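Tryptophan--tRNA ligase (Campylobacter jejuni, PDB 3M5W) probably catalyses the ATP-dependent attachment of L-tryptophan to its cognate tRNA as a homodimeric class I aminoacyl-tRNA synthetase. Local coordinates at residues 154-159 / 172-177. Numbering follows the deposited sequence.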
loop_
_atom_site.group_PDB
_atom_site.type_symbol
_atom_site.label_atom_id
_atom_site.label_comp_id
_atom_site.label_asym_id
_atom_site.label_seq_id
_atom_site.Cartn_x
_atom_site.Cartn_y
_atom_site.Cartn_z
ATOM N N GLU B 154 0.864 -10.505 -16.897
ATOM C CA GLU B 154 0.472 -11.857 -16.523
ATOM C C GLU B 154 0.181 -11.949 -15.032
ATOM O O GLU B 154 -0.696 -12.707 -14.602
ATOM C CB GLU B 154 1.602 -12.802 -16.893
ATOM C CG GLU B 154 1.991 -12.707 -18.353
ATOM C CD GLU B 154 2.878 -13.863 -18.806
ATOM O OE1 GLU B 154 3.473 -14.555 -17.936
ATOM O OE2 GLU B 154 2.968 -14.079 -20.040
ATOM N N ILE B 155 0.933 -11.178 -14.246
ATOM C CA ILE B 155 0.743 -11.146 -12.800
ATOM C C ILE B 155 -0.605 -10.504 -12.511
ATOM O O ILE B 155 -1.449 -11.106 -11.869
ATOM C CB ILE B 155 1.945 -10.497 -12.065
ATOM C CG1 ILE B 155 3.101 -11.494 -12.066
ATOM C CG2 ILE B 155 1.610 -10.061 -10.608
ATOM C CD1 ILE B 155 4.385 -10.972 -11.586
ATOM N N ALA B 156 -0.847 -9.323 -13.052
ATOM C CA ALA B 156 -2.156 -8.697 -12.898
ATOM C C ALA B 156 -3.268 -9.646 -13.351
ATOM O O ALA B 156 -4.276 -9.818 -12.672
ATOM C CB ALA B 156 -2.211 -7.374 -13.678
ATOM N N ARG B 157 -3.079 -10.281 -14.495
ATOM C CA ARG B 157 -4.063 -11.251 -14.973
ATOM C C ARG B 157 -4.350 -12.398 -13.958
ATOM O O ARG B 157 -5.508 -12.793 -13.745
ATOM C CB ARG B 157 -3.662 -11.778 -16.366
ATOM C CG ARG B 157 -4.759 -12.542 -17.066
ATOM C CD ARG B 157 -4.349 -12.951 -18.448
ATOM N NE ARG B 157 -5.006 -12.077 -19.413
ATOM C CZ ARG B 157 -6.080 -12.414 -20.122
ATOM N NH1 ARG B 157 -6.597 -13.628 -19.997
ATOM N NH2 ARG B 157 -6.620 -11.543 -20.971
ATOM N N ASP B 158 -3.316 -12.917 -13.307
ATOM C CA ASP B 158 -3.554 -13.923 -12.266
ATOM C C ASP B 158 -4.276 -13.377 -11.037
ATOM O O ASP B 158 -5.147 -14.038 -10.497
ATOM C CB ASP B 158 -2.258 -14.585 -11.859
ATOM C CG ASP B 158 -1.592 -15.274 -13.030
ATOM O OD1 ASP B 158 -2.346 -15.790 -13.885
ATOM O OD2 ASP B 158 -0.339 -15.278 -13.133
ATOM N N ILE B 159 -3.920 -12.178 -10.584
ATOM C CA ILE B 159 -4.583 -11.630 -9.422
ATOM C C ILE B 159 -6.044 -11.403 -9.777
ATOM O O ILE B 159 -6.938 -11.704 -8.988
ATOM C CB ILE B 159 -3.876 -10.322 -8.948
ATOM C CG1 ILE B 159 -2.434 -10.646 -8.567
ATOM C CG2 ILE B 159 -4.621 -9.646 -7.772
ATOM C CD1 ILE B 159 -1.607 -9.432 -8.181
ATOM N N THR B 172 -11.971 -6.750 -15.345
ATOM C CA THR B 172 -11.600 -7.041 -16.713
ATOM C C THR B 172 -10.198 -7.592 -16.683
ATOM O O THR B 172 -9.311 -7.025 -16.055
ATOM C CB THR B 172 -11.518 -5.752 -17.530
ATOM O OG1 THR B 172 -12.755 -5.038 -17.440
ATOM C CG2 THR B 172 -11.211 -6.062 -18.967
ATOM N N LEU B 173 -10.001 -8.709 -17.366
ATOM C CA LEU B 173 -8.688 -9.318 -17.507
ATOM C C LEU B 173 -7.912 -8.550 -18.559
ATOM O O LEU B 173 -8.390 -8.366 -19.689
ATOM C CB LEU B 173 -8.842 -10.757 -17.948
ATOM C CG LEU B 173 -9.626 -11.598 -16.962
ATOM C CD1 LEU B 173 -9.863 -13.004 -17.562
ATOM C CD2 LEU B 173 -8.845 -11.639 -15.656
ATOM N N PRO B 174 -6.701 -8.108 -18.201
ATOM C CA PRO B 174 -5.986 -7.240 -19.129
ATOM C C PRO B 174 -5.090 -8.065 -20.020
ATOM O O PRO B 174 -4.861 -9.239 -19.748
ATOM C CB PRO B 174 -5.166 -6.355 -18.184
ATOM C CG PRO B 174 -4.820 -7.256 -17.061
ATOM C CD PRO B 174 -6.017 -8.201 -16.900
ATOM N N GLU B 175 -4.577 -7.458 -21.074
ATOM C CA GLU B 175 -3.827 -8.189 -22.079
ATOM C C GLU B 175 -2.635 -7.357 -22.486
ATOM O O GLU B 175 -2.770 -6.166 -22.733
ATOM C CB GLU B 175 -4.715 -8.448 -23.283
ATOM C CG GLU B 175 -4.555 -9.841 -23.871
ATOM C CD GLU B 175 -5.868 -10.398 -24.414
ATOM O OE1 GLU B 175 -6.942 -9.875 -24.006
ATOM O OE2 GLU B 175 -5.822 -11.352 -25.236
ATOM N N ALA B 176 -1.457 -7.962 -22.508
ATOM C CA ALA B 176 -0.294 -7.255 -23.009
ATOM C C ALA B 176 -0.484 -7.081 -24.508
ATOM O O ALA B 176 -1.075 -7.923 -25.175
ATOM C CB ALA B 176 0.970 -8.010 -22.716
ATOM N N ARG B 177 -0.052 -5.945 -25.033
ATOM C CA ARG B 177 0.073 -5.801 -26.469
ATOM C C ARG B 177 1.487 -5.366 -26.628
ATOM O O ARG B 177 1.820 -4.237 -26.256
ATOM C CB ARG B 177 -0.852 -4.722 -27.016
ATOM C CG ARG B 177 -0.526 -4.306 -28.442
ATOM C CD ARG B 177 -0.020 -2.894 -28.468
ATOM N NE ARG B 177 -1.136 -1.972 -28.325
ATOM C CZ ARG B 177 -1.042 -0.645 -28.273
ATOM N NH1 ARG B 177 -2.153 0.081 -28.156
ATOM N NH2 ARG B 177 0.144 -0.038 -28.348
HETATM O O HOH W 1 -9.594 -10.284 -21.546
#
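Arg157, in one of its two modelled conformers, lays one face of its guanidinium over Leu173, whose CB sits 3.8 Å from the plane and close to its centre; the two side chains cross at roughly a right angle. With CG anti to the backbone N (chi1 -167°) and the chain bent at chi3, the arginine in this conformer reaches from the helix to the backbone of Pro174. There it grips a single carbonyl oxygen side-on, through two nitrogens. Arg157 NE donates to Pro174 O at 2.9 Å, approaching almost in line with the C=O bond, while NH2 donates to the same oxygen over 3.1 Å from well above the carbonyl plane. Both bonds keep the oxygen near the guanidinium plane, although the hydrogen bond from NH2 is the more bent, with an N-H...O angle of 135°. The second conformer means that this grip is probably not permanent. Glu175 runs alongside Arg157 in the same direction and adds a salt bridge, OE1 to NH2 at 3.5 Å, with the carboxylate and guanidinium planes turned 69° apart. A water that donates to Leu173 O also accepts a weak bond from Arg157 NH2, a loose bridge to a second carbonyl. On the buried side the packing is apolar: Ala156 CB lies 4.3 Å from Pro174 CG, and the proline CD comes within 4.1 Å of Arg157 CA. These contacts join helix 150-167 to the residues just before strand 175-178 and to the first residue of that strand, within the beta-alpha-beta unit that starts at strand 142-145. That strand pairs in parallel with 175-178, its Val143 bonding through the backbone to Glu175, while Ile135 of helix 122-137, the helix that carries the predicted tryptophan-binding Asp134, packs against both Ala156 and Pro174.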